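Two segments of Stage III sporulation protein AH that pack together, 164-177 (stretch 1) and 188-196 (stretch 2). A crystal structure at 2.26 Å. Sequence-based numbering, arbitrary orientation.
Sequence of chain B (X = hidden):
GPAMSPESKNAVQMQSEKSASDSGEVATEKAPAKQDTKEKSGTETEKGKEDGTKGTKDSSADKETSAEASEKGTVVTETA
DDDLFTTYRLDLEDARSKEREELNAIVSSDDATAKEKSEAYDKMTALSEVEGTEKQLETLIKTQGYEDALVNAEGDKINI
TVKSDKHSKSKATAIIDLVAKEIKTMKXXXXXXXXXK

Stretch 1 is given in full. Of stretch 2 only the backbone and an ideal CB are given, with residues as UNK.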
# COMPACT_ATOMS: atom_id res chain seq x y z
N SER B 164 -2.49 -20.92 5.23
CA SER B 164 -1.68 -22.13 5.51
C SER B 164 -2.48 -23.23 6.22
O SER B 164 -3.30 -22.95 7.11
CB SER B 164 -0.42 -21.79 6.34
OG SER B 164 0.47 -22.90 6.43
N ASP B 165 -2.20 -24.48 5.85
CA ASP B 165 -2.85 -25.64 6.45
C ASP B 165 -2.12 -26.12 7.67
O ASP B 165 -2.73 -26.38 8.71
CB ASP B 165 -2.99 -26.75 5.43
CG ASP B 165 -4.06 -26.45 4.42
OD1 ASP B 165 -5.21 -26.13 4.84
OD2 ASP B 165 -3.74 -26.49 3.21
N LYS B 166 -0.81 -26.24 7.54
CA LYS B 166 0.05 -26.50 8.68
C LYS B 166 0.47 -25.18 9.34
O LYS B 166 0.78 -24.20 8.69
CB LYS B 166 1.23 -27.35 8.20
CG LYS B 166 0.76 -28.71 7.64
CD LYS B 166 1.36 -29.00 6.27
CE LYS B 166 2.84 -29.35 6.35
NZ LYS B 166 3.04 -30.66 7.03
N HIS B 167 0.41 -25.15 10.67
CA HIS B 167 0.96 -24.06 11.46
C HIS B 167 1.83 -24.67 12.56
O HIS B 167 1.59 -25.81 12.99
CB HIS B 167 -0.15 -23.20 12.06
CG HIS B 167 -1.07 -23.94 13.00
ND1 HIS B 167 -1.82 -25.04 12.62
CD2 HIS B 167 -1.39 -23.71 14.30
CE1 HIS B 167 -2.53 -25.47 13.66
NE2 HIS B 167 -2.28 -24.68 14.69
N SER B 168 2.85 -23.95 13.02
CA SER B 168 3.68 -24.41 14.15
C SER B 168 4.39 -23.24 14.85
O SER B 168 4.45 -22.11 14.32
CB SER B 168 4.70 -25.49 13.70
OG SER B 168 5.84 -24.92 13.08
N LYS B 169 4.93 -23.50 16.03
CA LYS B 169 5.75 -22.50 16.71
C LYS B 169 6.97 -22.10 15.85
O LYS B 169 7.37 -20.91 15.80
CB LYS B 169 6.23 -23.05 18.03
CG LYS B 169 5.15 -23.37 19.02
CD LYS B 169 5.55 -22.79 20.39
CE LYS B 169 4.65 -23.23 21.56
NZ LYS B 169 5.42 -24.19 22.39
N SER B 170 7.57 -23.11 15.19
CA SER B 170 8.58 -22.86 14.17
C SER B 170 8.13 -21.82 13.17
O SER B 170 8.74 -20.75 13.06
CB SER B 170 8.83 -24.13 13.38
OG SER B 170 10.07 -24.66 13.74
N LYS B 171 7.08 -22.16 12.42
CA LYS B 171 6.58 -21.33 11.32
C LYS B 171 6.25 -19.92 11.74
O LYS B 171 6.50 -18.96 10.98
CB LYS B 171 5.38 -21.98 10.68
CG LYS B 171 5.76 -23.28 9.99
CD LYS B 171 4.84 -23.59 8.80
CE LYS B 171 5.16 -24.97 8.20
NZ LYS B 171 4.97 -25.09 6.70
N ALA B 172 5.75 -19.77 12.96
CA ALA B 172 5.25 -18.48 13.43
C ALA B 172 6.39 -17.59 13.79
O ALA B 172 6.36 -16.37 13.62
CB ALA B 172 4.47 -18.69 14.59
N THR B 173 7.40 -18.24 14.33
CA THR B 173 8.55 -17.49 14.79
C THR B 173 9.37 -17.00 13.55
O THR B 173 9.93 -15.85 13.51
CB THR B 173 9.27 -18.33 15.82
OG1 THR B 173 10.04 -17.47 16.67
CG2 THR B 173 10.13 -19.38 15.15
N ALA B 174 9.41 -17.81 12.51
CA ALA B 174 10.07 -17.35 11.27
C ALA B 174 9.29 -16.14 10.67
O ALA B 174 9.91 -15.19 10.16
CB ALA B 174 10.22 -18.48 10.27
N ILE B 175 7.97 -16.13 10.78
CA ILE B 175 7.24 -14.93 10.37
C ILE B 175 7.52 -13.74 11.27
O ILE B 175 7.81 -12.65 10.81
CB ILE B 175 5.79 -15.22 10.29
CG1 ILE B 175 5.58 -16.16 9.08
CG2 ILE B 175 4.93 -13.87 10.25
CD1 ILE B 175 4.11 -16.56 8.89
N ILE B 176 7.46 -13.93 12.58
CA ILE B 176 7.72 -12.82 13.51
C ILE B 176 9.12 -12.29 13.33
O ILE B 176 9.40 -11.11 13.56
CB ILE B 176 7.45 -13.22 14.99
CG1 ILE B 176 5.97 -13.41 15.20
CG2 ILE B 176 7.96 -12.12 15.95
CD1 ILE B 176 5.69 -14.17 16.55
N ASP B 177 10.02 -13.16 12.87
CA ASP B 177 11.41 -12.65 12.60
C ASP B 177 11.48 -11.56 11.51
O ASP B 177 12.32 -10.64 11.62
CB ASP B 177 12.40 -13.80 12.40
CG ASP B 177 12.64 -14.57 13.71
OD1 ASP B 177 12.30 -13.99 14.82
OD2 ASP B 177 13.14 -15.73 13.61
N UNK B 188 2.68 -5.59 20.41
CA UNK B 188 2.50 -7.04 20.41
C UNK B 188 2.40 -7.36 18.93
O UNK B 188 2.23 -6.45 18.10
CB UNK B 188 1.28 -7.51 21.21
N UNK B 189 2.54 -8.64 18.60
CA UNK B 189 2.52 -9.10 17.25
C UNK B 189 1.76 -10.42 17.28
O UNK B 189 2.08 -11.31 18.04
CB UNK B 189 3.93 -9.24 16.67
N UNK B 190 0.74 -10.57 16.45
CA UNK B 190 0.02 -11.82 16.45
C UNK B 190 0.01 -12.40 15.05
O UNK B 190 0.01 -11.64 14.06
CB UNK B 190 -1.41 -11.63 16.97
N UNK B 191 0.04 -13.71 14.92
CA UNK B 191 0.13 -14.32 13.62
C UNK B 191 -0.84 -15.43 13.60
O UNK B 191 -0.71 -16.38 14.40
CB UNK B 191 1.54 -14.80 13.29
N UNK B 192 -1.82 -15.35 12.70
CA UNK B 192 -2.85 -16.38 12.59
C UNK B 192 -2.68 -17.12 11.29
O UNK B 192 -2.44 -16.50 10.27
CB UNK B 192 -4.25 -15.78 12.68
N UNK B 193 -2.82 -18.45 11.33
CA UNK B 193 -2.73 -19.31 10.14
C UNK B 193 -4.11 -19.83 9.75
O UNK B 193 -4.69 -20.65 10.46
CB UNK B 193 -1.78 -20.48 10.39
N UNK B 194 -4.63 -19.35 8.62
CA UNK B 194 -5.94 -19.74 8.06
C UNK B 194 -5.86 -20.94 7.12
O UNK B 194 -4.99 -20.96 6.23
CB UNK B 194 -6.56 -18.56 7.31
N UNK B 195 -6.79 -21.92 7.26
CA UNK B 195 -6.95 -23.03 6.29
C UNK B 195 -6.97 -22.55 4.82
O UNK B 195 -7.81 -21.69 4.47
CB UNK B 195 -8.24 -23.79 6.59
N UNK B 196 -6.07 -23.07 3.98
CA UNK B 196 -5.95 -22.58 2.57
C UNK B 196 -6.89 -23.27 1.55
O UNK B 196 -8.08 -23.51 1.86
CB UNK B 196 -4.51 -22.77 2.10

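Residues 188–194 run as an extended strand that packs against helix 169–177, the two N-to-C directions 132° apart at a closest axial approach of 9.2 Å. As in any extended strand, side chains alternate, and 189, 191 and 193 point toward stretch 1.

Position 188 has nothing of stretch 1 within 5.5 Å of its ideal CB, and these atoms set little restriction. It is Asp188, whose OD1 accepts a weak hydrogen bond from the backbone N of position 189, 2.8 Å away.

At 189 the CB points toward the helix, 4.9 Å from Ile176 CG1. A medium aliphatic residue, valine, isoleucine or leucine, would suit. The residue is Val189, with chi1 in t; its CG1 lies 3.8 Å from CG1 of Ile176.

Position 190 points away and is unconstrained by stretch 1; it is Ala190.

Position 191 again points toward the helix. Its ideal CB is 4.6 Å from Ile175 CG2 and 5.0 Å from both Ile176 CG1 and Ala172 CB, an apolar setting with short gaps that favours a compact branched aliphatic. Valine or isoleucine would be natural. Val191 fills it, its CG2 reaching 3.8 Å from Ile176 CG1 and 4.1 Å from Ile175 CG2.

Position 192 points away and meets nothing here; it is Thr192, whose OG1 is hydrogen-bonded elsewhere in the structure.

At 193 the CB lies 3.6 Å from His167 CB and points toward a space lined by Ser164, His167, Lys171, Ala172 and Ile175. A long apolar side chain, such as leucine, methionine or phenylalanine, could extend into it. Phe193 does so with chi1 in m and has the largest covered area of either stretch, 131 Å². His167 CB sits over one ring face, 3.8 Å from the ring centroid of Phe193 in a CH-pi contact, while Ala172 CA approaches the ring edge, 3.7 Å from Phe193 CZ.

Position 194 turns its CB away, so many side chains would serve; its carbonyl matters more. The residue is Glu194, and Ser164 N donates to Glu194 O at 2.7 Å, nearly linearly (172°).

Position 195 also points away, and its phi of -48° is compatible with proline as well as other residues. Pro195 has its CA 3.8 Å from Asp165 OD1.

At 196 the CA-to-CB bond points sideways, and the ideal CB is 4.0 Å from Asp165 OD2, an acceptor that would welcome a short donor such as serine or threonine. Ser196 OG donates to Asp165 OD2 at 3.0 Å, and Ser196 N donates to Asp165 OD1 at 3.3 Å, so both carboxylate oxygens are engaged.

Stretch 2 (188-196) DVAVTFEPS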
# COMPACT_ATOMS: atom_id res chain seq x y z
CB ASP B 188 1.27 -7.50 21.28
CG ASP B 188 1.13 -9.06 21.36
OD1 ASP B 188 2.12 -9.83 21.11
OD2 ASP B 188 0.01 -9.55 21.67
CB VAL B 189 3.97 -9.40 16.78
CG1 VAL B 189 3.97 -10.15 15.47
CG2 VAL B 189 4.83 -8.12 16.64
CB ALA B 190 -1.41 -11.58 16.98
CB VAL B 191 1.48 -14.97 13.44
CG1 VAL B 191 1.60 -15.67 12.06
CG2 VAL B 191 2.51 -13.92 13.61
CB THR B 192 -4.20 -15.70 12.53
OG1 THR B 192 -4.27 -14.76 13.61
CG2 THR B 192 -5.34 -16.71 12.60
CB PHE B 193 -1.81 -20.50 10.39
CG PHE B 193 -0.39 -20.12 10.74
CD1 PHE B 193 -0.09 -19.45 11.94
CD2 PHE B 193 0.63 -20.40 9.89
CE1 PHE B 193 1.23 -19.06 12.26
CE2 PHE B 193 1.93 -20.02 10.21
CZ PHE B 193 2.23 -19.36 11.40
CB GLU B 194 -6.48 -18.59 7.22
CG GLU B 194 -6.82 -17.36 8.00
CD GLU B 194 -8.20 -17.42 8.58
OE1 GLU B 194 -8.70 -18.55 8.79
OE2 GLU B 194 -8.79 -16.34 8.81
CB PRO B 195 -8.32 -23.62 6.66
CG PRO B 195 -9.03 -22.50 7.51
CD PRO B 195 -7.87 -21.89 8.26
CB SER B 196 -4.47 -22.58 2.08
OG SER B 196 -4.03 -23.90 1.73
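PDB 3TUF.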